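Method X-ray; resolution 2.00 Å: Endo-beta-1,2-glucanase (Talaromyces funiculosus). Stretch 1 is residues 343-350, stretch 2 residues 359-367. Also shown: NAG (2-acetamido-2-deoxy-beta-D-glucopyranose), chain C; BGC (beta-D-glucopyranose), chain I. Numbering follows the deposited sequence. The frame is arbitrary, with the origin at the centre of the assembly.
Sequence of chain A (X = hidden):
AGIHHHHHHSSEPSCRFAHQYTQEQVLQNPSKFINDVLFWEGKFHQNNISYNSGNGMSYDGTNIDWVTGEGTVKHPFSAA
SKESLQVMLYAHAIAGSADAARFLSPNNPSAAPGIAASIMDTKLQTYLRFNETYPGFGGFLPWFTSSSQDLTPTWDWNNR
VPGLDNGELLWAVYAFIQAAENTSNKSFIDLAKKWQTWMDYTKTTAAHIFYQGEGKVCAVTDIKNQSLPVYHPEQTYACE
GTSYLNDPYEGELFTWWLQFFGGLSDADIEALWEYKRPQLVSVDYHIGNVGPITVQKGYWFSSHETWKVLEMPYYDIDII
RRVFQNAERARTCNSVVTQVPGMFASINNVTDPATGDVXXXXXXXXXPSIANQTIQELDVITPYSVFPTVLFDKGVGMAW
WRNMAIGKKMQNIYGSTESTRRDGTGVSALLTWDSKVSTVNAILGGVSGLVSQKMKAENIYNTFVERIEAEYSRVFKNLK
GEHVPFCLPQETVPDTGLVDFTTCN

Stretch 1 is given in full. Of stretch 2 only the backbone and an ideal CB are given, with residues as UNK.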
# COMPACT_ATOMS: atom_id res chain seq x y z
N MET A 343 3.66 -9.54 13.15
CA MET A 343 3.09 -8.24 13.45
C MET A 343 1.75 -8.09 12.70
O MET A 343 1.39 -8.94 11.89
CB MET A 343 4.08 -7.13 13.09
CG MET A 343 5.37 -7.22 13.87
SD MET A 343 6.51 -5.85 13.59
CE MET A 343 7.12 -6.22 11.94
N PHE A 344 1.03 -7.01 13.01
CA PHE A 344 -0.39 -6.86 12.70
C PHE A 344 -0.66 -5.75 11.67
O PHE A 344 -0.08 -4.66 11.73
CB PHE A 344 -1.16 -6.53 13.99
CG PHE A 344 -1.20 -7.66 14.98
CD1 PHE A 344 -1.95 -8.80 14.72
CD2 PHE A 344 -0.50 -7.58 16.18
CE1 PHE A 344 -2.00 -9.84 15.64
CE2 PHE A 344 -0.56 -8.62 17.10
CZ PHE A 344 -1.31 -9.74 16.83
N ALA A 345 -1.59 -6.04 10.76
CA ALA A 345 -2.12 -5.09 9.81
C ALA A 345 -3.49 -5.58 9.31
O ALA A 345 -3.77 -6.79 9.35
CB ALA A 345 -1.15 -4.89 8.67
N SER A 346 -4.33 -4.65 8.86
CA SER A 346 -5.59 -4.98 8.23
C SER A 346 -5.34 -6.06 7.16
O SER A 346 -4.42 -5.93 6.33
CB SER A 346 -6.25 -3.76 7.63
OG SER A 346 -6.36 -2.71 8.58
N ILE A 347 -6.16 -7.12 7.17
CA ILE A 347 -5.84 -8.33 6.42
C ILE A 347 -7.09 -9.22 6.30
O ILE A 347 -8.00 -9.17 7.15
CB ILE A 347 -4.68 -9.09 7.11
CG1 ILE A 347 -4.05 -10.14 6.20
CG2 ILE A 347 -5.12 -9.71 8.44
CD1 ILE A 347 -3.28 -9.56 5.04
N ASN A 348 -7.13 -10.04 5.24
CA ASN A 348 -8.11 -11.10 5.09
C ASN A 348 -7.89 -12.15 6.18
O ASN A 348 -6.75 -12.47 6.55
CB ASN A 348 -8.08 -11.73 3.70
CG ASN A 348 -8.76 -10.85 2.68
OD1 ASN A 348 -9.99 -10.82 2.61
ND2 ASN A 348 -7.98 -10.11 1.92
N ASN A 349 -9.01 -12.68 6.67
CA ASN A 349 -9.07 -13.74 7.65
C ASN A 349 -8.74 -15.07 6.98
O ASN A 349 -8.59 -15.14 5.74
CB ASN A 349 -10.46 -13.77 8.30
CG ASN A 349 -10.49 -14.31 9.71
OD1 ASN A 349 -9.50 -14.87 10.20
ND2 ASN A 349 -11.63 -14.15 10.36
N VAL A 350 -8.67 -16.13 7.79
CA VAL A 350 -8.34 -17.47 7.34
C VAL A 350 -9.39 -17.99 6.34
O VAL A 350 -10.56 -17.55 6.33
CB VAL A 350 -8.20 -18.44 8.52
CG1 VAL A 350 -7.11 -18.01 9.48
CG2 VAL A 350 -9.51 -18.65 9.27
N UNK A 359 -13.12 -16.28 5.48
CA UNK A 359 -14.27 -16.16 6.39
C UNK A 359 -14.65 -14.68 6.61
O UNK A 359 -15.76 -14.40 7.01
CB UNK A 359 -13.95 -16.83 7.73
N UNK A 360 -13.74 -13.75 6.31
CA UNK A 360 -14.03 -12.33 6.44
C UNK A 360 -12.77 -11.49 6.30
O UNK A 360 -11.70 -12.02 6.04
CB UNK A 360 -14.70 -12.05 7.79
N UNK A 361 -12.93 -10.17 6.44
CA UNK A 361 -11.80 -9.25 6.46
C UNK A 361 -11.63 -8.64 7.86
O UNK A 361 -12.58 -8.15 8.45
CB UNK A 361 -11.99 -8.15 5.41
N UNK A 362 -10.39 -8.68 8.36
CA UNK A 362 -10.04 -8.11 9.68
C UNK A 362 -9.38 -6.75 9.46
O UNK A 362 -8.19 -6.69 9.16
CB UNK A 362 -9.11 -9.04 10.46
N UNK A 363 -10.17 -5.68 9.64
CA UNK A 363 -9.69 -4.29 9.56
C UNK A 363 -8.86 -3.93 10.79
O UNK A 363 -7.83 -3.26 10.68
CB UNK A 363 -10.87 -3.32 9.42
N UNK A 364 -9.38 -4.34 11.96
CA UNK A 364 -8.99 -3.79 13.25
C UNK A 364 -7.87 -4.64 13.87
O UNK A 364 -8.01 -5.14 14.98
CB UNK A 364 -10.20 -3.72 14.19
N UNK A 365 -6.74 -4.75 13.15
CA UNK A 365 -5.57 -5.48 13.63
C UNK A 365 -4.37 -4.53 13.68
O UNK A 365 -3.87 -4.07 12.64
CB UNK A 365 -5.27 -6.69 12.74
N UNK A 366 -3.90 -4.26 14.90
CA UNK A 366 -2.78 -3.37 15.13
C UNK A 366 -2.28 -3.45 16.56
O UNK A 366 -2.03 -4.54 17.07
CB UNK A 366 -3.17 -1.93 14.79
N UNK A 367 -2.14 -2.28 17.19
CA UNK A 367 -1.59 -2.14 18.54
C UNK A 367 -2.51 -1.21 19.31
O UNK A 367 -2.41 0.01 19.21
CB UNK A 367 -0.16 -1.61 18.52
C1 NAG C . -11.86 -14.58 11.71
C2 NAG C . -13.12 -13.92 12.23
C3 NAG C . -13.31 -14.30 13.69
C4 NAG C . -13.42 -15.81 13.82
C5 NAG C . -12.25 -16.49 13.12
C6 NAG C . -12.50 -18.00 13.03
C7 NAG C . -13.47 -11.81 11.03
C8 NAG C . -13.40 -10.31 11.13
N2 NAG C . -13.04 -12.47 12.09
O3 NAG C . -14.47 -13.68 14.21
O4 NAG C . -13.38 -16.13 15.21
O5 NAG C . -12.04 -15.99 11.79
O6 NAG C . -11.34 -18.61 12.48
O7 NAG C . -13.90 -12.37 10.03
C2 BGC I . -11.79 -6.12 0.82
C3 BGC I . -11.11 -7.45 0.43
C4 BGC I . -9.68 -7.24 -0.09
C5 BGC I . -8.91 -6.31 0.85
C6 BGC I . -7.49 -5.99 0.37
C1 BGC I . -10.87 -5.30 1.71
O1 BGC I . -11.43 -4.03 2.08
O2 BGC I . -12.97 -6.40 1.54
O3 BGC I . -11.89 -8.14 -0.55
O4 BGC I . -8.98 -8.49 -0.25
O5 BGC I . -9.63 -5.09 1.04
O6 BGC I . -7.57 -5.25 -0.85

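The two stretches run antiparallel, and four of the five hydrogen bonds between them join backbone to backbone. At position 359 the amide N donates to V350 O (3.0 Å), and CA-to-CB points sideways, leaving CB 3.7 Å from V350 O. A small or medium apolar side chain could lie along V350 and the glycosylated N349. The residue is V359; its CG2 lies 4.2 Å from V350 CG2 and 3.4 Å from O5 of the NAG.

Position 360 accepts through its O from N349 N (2.8 Å). Its phi/psi of 169/-179 is most easily adopted by glycine, and an ideal CB would sit 2.4 Å from NAG O7, a clash. The residue is G360, whose bare CA lies 3.6 Å from that O7, beside the sugar that N349 ND2 carries covalently.

At position 361, paired with N348 without hydrogen bonds between them, CB shares a sheet face with the N348 side chain. The BGC lies on this side too, so an aromatic, or another long side chain, could fill the space between strand and sugar. Y361 does so with chi1 t: I347 O lies over one ring face and BGC C1 over the opposite one, while N348 ND2 donates to BGC O4 (2.9 Å). The hydroxyl reaches S346 through water 1, 2.6 Å from Y361 OH and 2.8 Å from S346 O.

Position 362 pairs with I347 through two backbone hydrogen bonds: 362 N donates to I347 O (2.7 Å), and I347 N donates to 362 O (2.9 Å). Beta-branched or other apolar residues suit the extended backbone and the I347 face. I362 extends CD1 to 3.6 Å from N349 OD1, and its CG1 packs 3.8 Å from NAG C8.

Position 363 points its CB away, so stretch 1 asks little of the side chain; small or polar residues would serve. It is S363, and its main chain makes the contact: S346 OG donates to S363 O (2.6 Å).

Position 364 also points away, with no stretch 1 atom within 5.5 Å of CB. Its positive psi of 59° at phi -94° leaves several types possible; the residue is N364, with chi1 p.

Position 365 points toward stretch 1, with CB 3.7 Å from A345 O. Such closeness favors a small apolar group, and A365 places its CB 4.3 Å from F344 CB.

Position 366 has phi/psi -169/-129, a region favorable to glycine. G366 brings its O within 3.5 Å of F344 CD2.

Position 367 points sideways, beyond close reach; many residues would fit, and I367 is found.

Stretch 2, residues 359-367: VGYISNAGI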
# COMPACT_ATOMS: atom_id res chain seq x y z
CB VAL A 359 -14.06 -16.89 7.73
CG1 VAL A 359 -13.86 -18.38 7.53
CG2 VAL A 359 -12.92 -16.32 8.54
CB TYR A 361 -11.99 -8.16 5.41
CG TYR A 361 -10.77 -7.29 5.24
CD1 TYR A 361 -9.70 -7.70 4.47
CD2 TYR A 361 -10.67 -6.06 5.88
CE1 TYR A 361 -8.57 -6.93 4.32
CE2 TYR A 361 -9.55 -5.27 5.74
CZ TYR A 361 -8.49 -5.70 4.95
OH TYR A 361 -7.39 -4.92 4.80
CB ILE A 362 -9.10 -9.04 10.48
CG1 ILE A 362 -9.62 -10.48 10.57
CG2 ILE A 362 -8.83 -8.46 11.85
CD1 ILE A 362 -8.54 -11.50 10.89
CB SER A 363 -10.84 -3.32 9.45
OG SER A 363 -11.49 -3.45 8.19
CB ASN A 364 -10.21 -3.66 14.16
CG ASN A 364 -10.93 -4.97 14.40
OD1 ASN A 364 -10.90 -5.86 13.57
ND2 ASN A 364 -11.59 -5.09 15.55
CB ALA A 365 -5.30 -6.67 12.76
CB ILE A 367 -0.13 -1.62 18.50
CG1 ILE A 367 0.73 -2.48 17.57
CG2 ILE A 367 0.44 -1.54 19.91
CD1 ILE A 367 2.20 -2.17 17.64
O HOH W 1 -5.26 -5.85 3.64
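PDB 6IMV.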